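Conserved hypothetical protein (Nitrosomonas europaea, PDB 1XFS) is of unknown function but belongs to the AHA1 family, named after activators of the Hsp90 ATPase, and has the Bet v 1-like helix-grip fold. Local coordinates at residues Glu17-Val22 against Gln159-Leu164; Val51-Gly56 against Leu78-Glu83; Arg85-Ser90 against Thr115-Leu120. All blocks are in the same frame, centred on the assembly; numbering follows the deposited sequence.

Interaction 1: residues Glu17-Val22 against Gln159-Leu164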
loop_
_atom_site.group_PDB
_atom_site.type_symbol
_atom_site.label_atom_id
_atom_site.label_comp_id
_atom_site.label_asym_id
_atom_site.label_seq_id
_atom_site.Cartn_x
_atom_site.Cartn_y
_atom_site.Cartn_z
ATOM N N GLU A 17 -4.985 -5.661 -26.402
ATOM C CA GLU A 17 -5.930 -4.730 -27.014
ATOM C C GLU A 17 -7.298 -5.402 -27.002
ATOM O O GLU A 17 -7.463 -6.481 -27.565
ATOM C CB GLU A 17 -5.523 -4.426 -28.461
ATOM C CG GLU A 17 -4.135 -3.821 -28.621
ATOM C CD GLU A 17 -4.054 -2.380 -28.150
ATOM O OE1 GLU A 17 -2.936 -1.825 -28.132
ATOM O OE2 GLU A 17 -5.104 -1.798 -27.807
ATOM N N LEU A 18 -8.274 -4.777 -26.349
ATOM C CA LEU A 18 -9.622 -5.335 -26.288
ATOM C C LEU A 18 -10.586 -4.489 -27.108
ATOM O O LEU A 18 -10.577 -3.264 -27.010
ATOM C CB LEU A 18 -10.126 -5.406 -24.843
ATOM C CG LEU A 18 -9.400 -6.332 -23.864
ATOM C CD1 LEU A 18 -8.099 -5.689 -23.423
ATOM C CD2 LEU A 18 -10.291 -6.596 -22.657
ATOM N N ALA A 19 -11.419 -5.148 -27.909
ATOM C CA ALA A 19 -12.389 -4.451 -28.749
ATOM C C ALA A 19 -13.650 -4.143 -27.947
ATOM O O ALA A 19 -14.760 -4.526 -28.324
ATOM C CB ALA A 19 -12.728 -5.302 -29.965
ATOM N N VAL A 20 -13.454 -3.438 -26.839
ATOM C CA VAL A 20 -14.524 -3.056 -25.937
ATOM C C VAL A 20 -14.192 -1.667 -25.400
ATOM O O VAL A 20 -13.025 -1.339 -25.198
ATOM C CB VAL A 20 -14.612 -4.055 -24.754
ATOM C CG1 VAL A 20 -15.593 -3.564 -23.710
ATOM C CG2 VAL A 20 -15.024 -5.426 -25.273
ATOM N N PRO A 21 -15.214 -0.822 -25.191
ATOM C CA PRO A 21 -15.010 0.537 -24.673
ATOM C C PRO A 21 -14.435 0.526 -23.254
ATOM O O PRO A 21 -14.669 -0.410 -22.492
ATOM C CB PRO A 21 -16.412 1.141 -24.736
ATOM C CG PRO A 21 -17.284 -0.050 -24.507
ATOM C CD PRO A 21 -16.648 -1.082 -25.402
ATOM N N VAL A 22 -13.700 1.578 -22.912
ATOM C CA VAL A 22 -13.054 1.683 -21.610
ATOM C C VAL A 22 -14.010 1.649 -20.425
ATOM O O VAL A 22 -13.669 1.120 -19.362
ATOM C CB VAL A 22 -12.187 2.966 -21.518
ATOM C CG1 VAL A 22 -13.079 4.211 -21.502
ATOM C CG2 VAL A 22 -11.310 2.915 -20.279
ATOM N N GLN A 159 -10.746 -14.088 -21.380
ATOM C CA GLN A 159 -12.042 -14.374 -20.778
ATOM C C GLN A 159 -12.791 -13.076 -20.508
ATOM O O GLN A 159 -14.014 -13.007 -20.634
ATOM C CB GLN A 159 -11.852 -15.155 -19.476
ATOM C CG GLN A 159 -11.241 -16.528 -19.699
ATOM C CD GLN A 159 -10.929 -17.273 -18.413
ATOM O OE1 GLN A 159 -10.526 -18.436 -18.448
ATOM N NE2 GLN A 159 -11.107 -16.609 -17.277
ATOM N N LEU A 160 -12.047 -12.041 -20.130
ATOM C CA LEU A 160 -12.649 -10.741 -19.850
ATOM C C LEU A 160 -13.290 -10.162 -21.108
ATOM O O LEU A 160 -14.461 -9.766 -21.098
ATOM C CB LEU A 160 -11.587 -9.769 -19.328
ATOM C CG LEU A 160 -12.018 -8.314 -19.130
ATOM C CD1 LEU A 160 -13.205 -8.247 -18.178
ATOM C CD2 LEU A 160 -10.849 -7.503 -18.576
ATOM N N GLU A 161 -12.524 -10.114 -22.192
ATOM C CA GLU A 161 -13.034 -9.568 -23.442
ATOM C C GLU A 161 -14.259 -10.349 -23.909
ATOM O O GLU A 161 -15.225 -9.764 -24.395
ATOM C CB GLU A 161 -11.952 -9.600 -24.522
ATOM C CG GLU A 161 -12.293 -8.756 -25.745
ATOM C CD GLU A 161 -11.233 -8.824 -26.822
ATOM O OE1 GLU A 161 -11.331 -8.055 -27.802
ATOM O OE2 GLU A 161 -10.306 -9.653 -26.692
ATOM N N GLU A 162 -14.217 -11.667 -23.753
ATOM C CA GLU A 162 -15.331 -12.516 -24.161
ATOM C C GLU A 162 -16.590 -12.215 -23.350
ATOM O O GLU A 162 -17.698 -12.187 -23.884
ATOM C CB GLU A 162 -14.953 -13.991 -23.997
ATOM C CG GLU A 162 -16.067 -14.963 -24.343
ATOM C CD GLU A 162 -15.664 -16.407 -24.115
ATOM O OE1 GLU A 162 -15.418 -16.782 -22.948
ATOM O OE2 GLU A 162 -15.589 -17.165 -25.105
ATOM N N LEU A 163 -16.407 -11.987 -22.054
ATOM C CA LEU A 163 -17.511 -11.690 -21.153
ATOM C C LEU A 163 -18.195 -10.365 -21.466
ATOM O O LEU A 163 -19.422 -10.293 -21.566
ATOM C CB LEU A 163 -17.007 -11.665 -19.707
ATOM C CG LEU A 163 -18.003 -11.224 -18.629
ATOM C CD1 LEU A 163 -19.104 -12.263 -18.489
ATOM C CD2 LEU A 163 -17.273 -11.045 -17.300
ATOM N N LEU A 164 -17.394 -9.316 -21.614
ATOM C CA LEU A 164 -17.920 -7.983 -21.888
ATOM C C LEU A 164 -18.647 -7.876 -23.222
ATOM O O LEU A 164 -19.598 -7.106 -23.355
ATOM C CB LEU A 164 -16.786 -6.959 -21.819
ATOM C CG LEU A 164 -16.125 -6.852 -20.435
ATOM C CD1 LEU A 164 -14.983 -5.848 -20.489
ATOM C CD2 LEU A 164 -17.164 -6.429 -19.400
#
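With CG anti to its backbone N (chi1 -166°) and the chain extended beyond, Glu161 reaches from the side of the helix to the backbone just past the end of strand 11-18. In Val20, CG1 is likewise anti to the backbone N, while CG2 stands anti to the carbonyl carbon, so both methyls can meet Leu164. The polar link is a single hydrogen bond: Ala19 N donates to Glu161 OE1 over 2.9 Å, almost straight at 174°. The N-H comes from above the carboxylate, 41° out of its plane. Lys165 lies at long range from the same oxygen and makes only a weak ion pair with it. Ala19 is the centre of an inverse gamma turn, in which Val20 N bonds weakly back to Leu18 O, and its N-H is turned out to the helix. The contact thus ties the end of edge strand 11-18 to the long C-terminal helix 149-167, which the antiparallel sheet wraps around in the helix-grip manner of Bet v 1-like proteins. Leu18 and Glu161 slide past each other in opposite directions, with Leu18 CD2 3.9 Å from Glu161 CB. An alanine in place of Glu161 would remove the carboxylate and would probably leave Ala19 N without this acceptor and the strand end less firmly held. Deeper in, Leu18 CD2 touches Leu160 CD2 at 4.2 Å, and one turn further along the helix Val20 crosses Leu164 at about a right angle, Val20 CG1 to Leu164 CD1 4.0 Å. Val25 of helix 22-30 packs against both Val20 and Leu164.

Interaction 2: residues Val51-Gly56 against Leu78-Glu83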
loop_
_atom_site.group_PDB
_atom_site.type_symbol
_atom_site.label_atom_id
_atom_site.label_comp_id
_atom_site.label_asym_id
_atom_site.label_seq_id
_atom_site.Cartn_x
_atom_site.Cartn_y
_atom_site.Cartn_z
ATOM N N VAL A 51 -15.589 -6.636 -2.982
ATOM C CA VAL A 51 -14.834 -5.463 -3.406
ATOM C C VAL A 51 -15.318 -4.166 -2.752
ATOM O O VAL A 51 -16.499 -3.841 -2.817
ATOM C CB VAL A 51 -14.921 -5.286 -4.952
ATOM C CG1 VAL A 51 -14.407 -3.904 -5.358
ATOM C CG2 VAL A 51 -14.116 -6.376 -5.652
ATOM N N ASP A 52 -14.401 -3.446 -2.103
ATOM C CA ASP A 52 -14.695 -2.138 -1.503
ATOM C C ASP A 52 -13.754 -1.269 -2.343
ATOM O O ASP A 52 -12.570 -1.127 -2.018
ATOM C CB ASP A 52 -14.306 -2.100 -0.015
ATOM C CG ASP A 52 -14.593 -0.748 0.641
ATOM O OD1 ASP A 52 -14.209 -0.559 1.815
ATOM O OD2 ASP A 52 -15.210 0.126 -0.004
ATOM N N LEU A 53 -14.289 -0.703 -3.425
ATOM C CA LEU A 53 -13.501 0.075 -4.388
ATOM C C LEU A 53 -13.099 1.484 -3.977
ATOM O O LEU A 53 -13.718 2.472 -4.375
ATOM C CB LEU A 53 -14.244 0.120 -5.730
ATOM C CG LEU A 53 -13.434 0.506 -6.967
ATOM C CD1 LEU A 53 -12.410 -0.577 -7.287
ATOM C CD2 LEU A 53 -14.378 0.694 -8.143
ATOM N N ARG A 54 -12.036 1.552 -3.189
ATOM C CA ARG A 54 -11.491 2.804 -2.701
ATOM C C ARG A 54 -10.121 2.492 -2.122
ATOM O O ARG A 54 -9.835 1.351 -1.772
ATOM C CB ARG A 54 -12.378 3.375 -1.585
ATOM C CG ARG A 54 -12.492 2.462 -0.373
ATOM C CD ARG A 54 -13.353 3.066 0.730
ATOM N NE ARG A 54 -13.420 2.195 1.905
ATOM C CZ ARG A 54 -12.401 1.960 2.727
ATOM N NH1 ARG A 54 -11.224 2.535 2.516
ATOM N NH2 ARG A 54 -12.553 1.143 3.763
ATOM N N PRO A 55 -9.242 3.501 -2.054
ATOM C CA PRO A 55 -7.900 3.307 -1.495
ATOM C C PRO A 55 -8.087 2.843 -0.048
ATOM O O PRO A 55 -8.817 3.477 0.723
ATOM C CB PRO A 55 -7.296 4.704 -1.585
ATOM C CG PRO A 55 -7.921 5.255 -2.835
ATOM C CD PRO A 55 -9.362 4.821 -2.702
ATOM N N GLY A 56 -7.436 1.743 0.311
ATOM C CA GLY A 56 -7.577 1.207 1.652
ATOM C C GLY A 56 -8.709 0.194 1.745
ATOM O O GLY A 56 -8.917 -0.424 2.793
ATOM N N LEU A 78 -4.964 0.368 -3.677
ATOM C CA LEU A 78 -4.060 1.471 -3.378
ATOM C C LEU A 78 -4.380 2.721 -4.181
ATOM O O LEU A 78 -4.163 3.840 -3.720
ATOM C CB LEU A 78 -2.622 1.049 -3.649
ATOM C CG LEU A 78 -2.156 -0.184 -2.882
ATOM C CD1 LEU A 78 -0.733 -0.539 -3.314
ATOM C CD2 LEU A 78 -2.194 0.089 -1.372
ATOM N N GLU A 79 -4.867 2.526 -5.401
ATOM C CA GLU A 79 -5.238 3.636 -6.260
ATOM C C GLU A 79 -6.430 3.222 -7.107
ATOM O O GLU A 79 -6.470 2.112 -7.642
ATOM C CB GLU A 79 -4.084 4.057 -7.182
ATOM C CG GLU A 79 -4.490 5.195 -8.128
ATOM C CD GLU A 79 -3.412 5.596 -9.119
ATOM O OE1 GLU A 79 -3.767 6.142 -10.184
ATOM O OE2 GLU A 79 -2.208 5.393 -8.837
ATOM N N VAL A 80 -7.399 4.122 -7.202
ATOM C CA VAL A 80 -8.593 3.896 -7.997
ATOM C C VAL A 80 -8.827 5.167 -8.790
ATOM O O VAL A 80 -9.417 6.127 -8.289
ATOM C CB VAL A 80 -9.834 3.615 -7.119
ATOM C CG1 VAL A 80 -11.042 3.328 -8.004
ATOM C CG2 VAL A 80 -9.568 2.424 -6.199
ATOM N N THR A 81 -8.332 5.186 -10.021
ATOM C CA THR A 81 -8.500 6.342 -10.889
ATOM C C THR A 81 -9.443 5.850 -11.975
ATOM O O THR A 81 -9.052 5.127 -12.887
ATOM C CB THR A 81 -7.125 6.790 -11.435
ATOM O OG1 THR A 81 -6.258 7.079 -10.328
ATOM C CG2 THR A 81 -7.257 8.049 -12.282
ATOM N N ASP A 82 -10.710 6.231 -11.838
ATOM C CA ASP A 82 -11.763 5.784 -12.745
ATOM C C ASP A 82 -11.410 5.685 -14.232
ATOM O O ASP A 82 -10.940 6.643 -14.847
ATOM C CB ASP A 82 -13.022 6.641 -12.538
ATOM C CG ASP A 82 -13.699 6.375 -11.190
ATOM O OD1 ASP A 82 -13.307 5.411 -10.490
ATOM O OD2 ASP A 82 -14.626 7.133 -10.823
ATOM N N GLU A 83 -11.630 4.486 -14.774
ATOM C CA GLU A 83 -11.387 4.146 -16.171
ATOM C C GLU A 83 -9.978 4.463 -16.654
ATOM O O GLU A 83 -9.735 4.616 -17.845
ATOM C CB GLU A 83 -12.444 4.827 -17.054
ATOM C CG GLU A 83 -13.859 4.404 -16.660
ATOM C CD GLU A 83 -14.954 5.050 -17.483
ATOM O OE1 GLU A 83 -16.132 4.945 -17.079
ATOM O OE2 GLU A 83 -14.647 5.651 -18.533
#
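Two groups grip Glu79 OE1. Thr81 OG1, two residues along the same strand, donates to it over 2.7 Å, and OE1 receives the bond on its anti lone pair, away from the other oxygen; Arg85 NH1, from the next strand, adds a salt bridge. The positive charge and the hydroxyl together would be expected to keep this carboxylate ionised. Across in the loop, Arg54 runs extended beyond CG alongside the backbone: NE meets Asp52 OD1 in a 2.9 Å salt bridge, and NH1 makes a weak bond to Pro55 O. A weak backbone bond from Arg54 N to Asp52 O closes an inverse gamma turn centred on Leu53, which helps give the loop 51-56 its tight shape.

What joins the two segments is apolar. Val80 points at the loop and sends its two methyls to different parts of it. CG1, anti to the backbone N, lies 3.8 Å from Leu53 CG, and the two side chains cross obliquely. CG2 faces the backbone of the turn, 4.0 Å from Arg54 N, and also comes within 4.2 Å of Pro55 CD. The proline ring then runs on over the strand, its CB 3.9 Å from Leu78 O. Leu53 extends the patch inward to Leu86 of strand 85-89 and Thr30 of helix 22-30, whereas Pro55 also touches Tyr96 of the same chain. Gly56 has a positive phi (91°), where a side chain would collide with the preceding carbonyl oxygen. Beneath the loop the strand is irregular: two consecutive residues, Leu78 and Glu79, are paired with the single residue Ile87 of strand 85-89. That is a classic beta bulge, here within the antiparallel sheet of a Bet v 1-like fold, at a place where the loop between strands 45-51 and 58-64 leans over strand 70-81.

Interaction 3: residues Arg85-Ser90 against Thr115-Leu120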
loop_
_atom_site.group_PDB
_atom_site.type_symbol
_atom_site.label_atom_id
_atom_site.label_comp_id
_atom_site.label_asym_id
_atom_site.label_seq_id
_atom_site.Cartn_x
_atom_site.Cartn_y
_atom_site.Cartn_z
ATOM N N ARG A 85 -6.662 3.901 -14.068
ATOM C CA ARG A 85 -5.679 3.101 -13.350
ATOM C C ARG A 85 -6.220 2.451 -12.083
ATOM O O ARG A 85 -6.891 3.088 -11.278
ATOM C CB ARG A 85 -4.458 3.967 -13.002
ATOM C CG ARG A 85 -3.293 3.168 -12.432
ATOM C CD ARG A 85 -2.122 4.044 -12.009
ATOM N NE ARG A 85 -1.472 4.714 -13.129
ATOM C CZ ARG A 85 -1.740 5.955 -13.525
ATOM N NH1 ARG A 85 -2.655 6.678 -12.891
ATOM N NH2 ARG A 85 -1.089 6.479 -14.558
ATOM N N LEU A 86 -5.924 1.166 -11.928
ATOM C CA LEU A 86 -6.342 0.413 -10.762
ATOM C C LEU A 86 -5.106 -0.270 -10.202
ATOM O O LEU A 86 -4.371 -0.933 -10.928
ATOM C CB LEU A 86 -7.378 -0.641 -11.145
ATOM C CG LEU A 86 -7.996 -1.416 -9.983
ATOM C CD1 LEU A 86 -8.760 -0.460 -9.062
ATOM C CD2 LEU A 86 -8.944 -2.468 -10.544
ATOM N N ILE A 87 -4.864 -0.087 -8.913
ATOM C CA ILE A 87 -3.714 -0.711 -8.274
ATOM C C ILE A 87 -4.149 -1.389 -6.999
ATOM O O ILE A 87 -4.830 -0.780 -6.174
ATOM C CB ILE A 87 -2.620 0.322 -7.898
ATOM C CG1 ILE A 87 -2.123 1.064 -9.156
ATOM C CG2 ILE A 87 -1.447 -0.389 -7.202
ATOM C CD1 ILE A 87 -0.992 2.065 -8.885
ATOM N N TRP A 88 -3.792 -2.661 -6.844
ATOM C CA TRP A 88 -4.121 -3.378 -5.613
ATOM C C TRP A 88 -2.896 -4.187 -5.221
ATOM O O TRP A 88 -2.032 -4.464 -6.053
ATOM C CB TRP A 88 -5.350 -4.286 -5.798
ATOM C CG TRP A 88 -5.184 -5.409 -6.770
ATOM C CD1 TRP A 88 -4.642 -6.641 -6.525
ATOM C CD2 TRP A 88 -5.570 -5.408 -8.147
ATOM N NE1 TRP A 88 -4.671 -7.405 -7.664
ATOM C CE2 TRP A 88 -5.231 -6.674 -8.674
ATOM C CE3 TRP A 88 -6.169 -4.462 -8.986
ATOM C CZ2 TRP A 88 -5.469 -7.014 -10.010
ATOM C CZ3 TRP A 88 -6.407 -4.802 -10.313
ATOM C CH2 TRP A 88 -6.057 -6.069 -10.812
ATOM N N THR A 89 -2.796 -4.533 -3.947
ATOM C CA THR A 89 -1.647 -5.286 -3.485
ATOM C C THR A 89 -2.052 -6.403 -2.538
ATOM O O THR A 89 -3.076 -6.310 -1.863
ATOM C CB THR A 89 -0.639 -4.364 -2.748
ATOM O OG1 THR A 89 0.523 -5.122 -2.385
ATOM C CG2 THR A 89 -1.259 -3.764 -1.479
ATOM N N SER A 90 -1.265 -7.475 -2.506
ATOM C CA SER A 90 -1.551 -8.568 -1.587
ATOM C C SER A 90 -0.612 -8.456 -0.391
ATOM O O SER A 90 -0.654 -9.276 0.515
ATOM C CB SER A 90 -1.418 -9.932 -2.286
ATOM O OG SER A 90 -0.125 -10.153 -2.789
ATOM N N THR A 115 2.039 -6.590 -6.227
ATOM C CA THR A 115 1.246 -5.380 -6.364
ATOM C C THR A 115 0.968 -5.335 -7.852
ATOM O O THR A 115 1.882 -5.425 -8.672
ATOM C CB THR A 115 1.972 -4.099 -5.927
ATOM O OG1 THR A 115 2.097 -4.099 -4.500
ATOM C CG2 THR A 115 1.164 -2.856 -6.354
ATOM N N ALA A 116 -0.311 -5.240 -8.187
ATOM C CA ALA A 116 -0.746 -5.214 -9.569
ATOM C C ALA A 116 -1.121 -3.800 -9.959
ATOM O O ALA A 116 -1.821 -3.104 -9.223
ATOM C CB ALA A 116 -1.948 -6.137 -9.737
ATOM N N VAL A 117 -0.627 -3.369 -11.109
ATOM C CA VAL A 117 -0.949 -2.053 -11.616
ATOM C C VAL A 117 -1.613 -2.301 -12.959
ATOM O O VAL A 117 -1.028 -2.924 -13.846
ATOM C CB VAL A 117 0.309 -1.181 -11.802
ATOM C CG1 VAL A 117 -0.078 0.145 -12.460
ATOM C CG2 VAL A 117 0.970 -0.922 -10.456
ATOM N N ILE A 118 -2.850 -1.844 -13.086
ATOM C CA ILE A 118 -3.603 -2.020 -14.315
ATOM C C ILE A 118 -3.862 -0.649 -14.917
ATOM O O ILE A 118 -4.442 0.210 -14.265
ATOM C CB ILE A 118 -4.964 -2.699 -14.049
ATOM C CG1 ILE A 118 -4.761 -4.043 -13.357
ATOM C CG2 ILE A 118 -5.723 -2.858 -15.355
ATOM C CD1 ILE A 118 -3.832 -4.991 -14.091
ATOM N N GLU A 119 -3.417 -0.434 -16.150
ATOM C CA GLU A 119 -3.634 0.849 -16.800
ATOM C C GLU A 119 -4.483 0.680 -18.049
ATOM O O GLU A 119 -4.270 -0.246 -18.824
ATOM C CB GLU A 119 -2.298 1.507 -17.158
ATOM C CG GLU A 119 -1.469 1.898 -15.951
ATOM C CD GLU A 119 -0.235 2.694 -16.321
ATOM O OE1 GLU A 119 0.473 3.153 -15.398
ATOM O OE2 GLU A 119 0.029 2.858 -17.531
ATOM N N LEU A 120 -5.448 1.575 -18.233
ATOM C CA LEU A 120 -6.328 1.512 -19.395
ATOM C C LEU A 120 -6.195 2.768 -20.238
ATOM O O LEU A 120 -5.976 3.868 -19.721
ATOM C CB LEU A 120 -7.786 1.373 -18.963
ATOM C CG LEU A 120 -8.179 0.192 -18.082
ATOM C CD1 LEU A 120 -9.657 0.299 -17.748
ATOM C CD2 LEU A 120 -7.885 -1.119 -18.806
#
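Four backbone hydrogen bonds hold the ladder: Leu86 and Ile118 exchange one pair, Trp88 and Ala116 the other. The shortest are 2.8 Å, from Ile118 N to Leu86 O and from Ala116 N to Trp88 O, both running nearly along the C=O axis. Between them, the CA-H of Ile87 leans on Ala116 O. These are adjacent antiparallel strands in the middle of the curved sheet of the helix-grip fold.

Apolar contacts differ on the two faces. On one, Trp88 takes the crowded rotamer, CG between backbone N and carbonyl carbon (chi1 64°), which lays its indole over Ala116: the methyl CB sits 3.8 Å from the centroid of the five-membered ring, a CH-pi contact. Trp88 CH2 reaches Ile118 CG1 at 3.5 Å, and Phe59 meets the indole edge-to-face. On the other face, Ile87 lies alongside Val117, CG1 to CG2 3.9 Å.

The polar contacts share that second face. Arg85 NE makes a long, weak salt bridge to Glu119 OE1 (3.4 Å), with guanidinium and carboxylate planes nearly perpendicular; this arginine's stronger partner is Glu79, which takes NH1. Thr89 OG1 and Thr115 OG1 are 2.8 Å apart, and Thr115 OG1 also bonds to Tyr96 O of the second subunit.

How the interactions relate
All three contacts reach one antiparallel sheet. Along the chain, interactions 2 and 3 follow in series, both nested within the long loop that interaction 1 closes between edge strand 11-18 and helix 149-167. Interactions 2 and 3 are neighbours, centres about 9 Å apart, because strands 70-81 and 85-89 pair directly: Leu78 N probably bonds to Ile87 O, and the Leu78 side chain packs on Thr89. Interaction 1 lies farther off, its centre about 20 Å from that of interaction 2 and 18 Å from that of interaction 3, yet Val22 touches both Glu83 and Leu120. Interactions 2 and 3 also meet Tyr96 of the second subunit, so this part of the sheet contributes to the dimer.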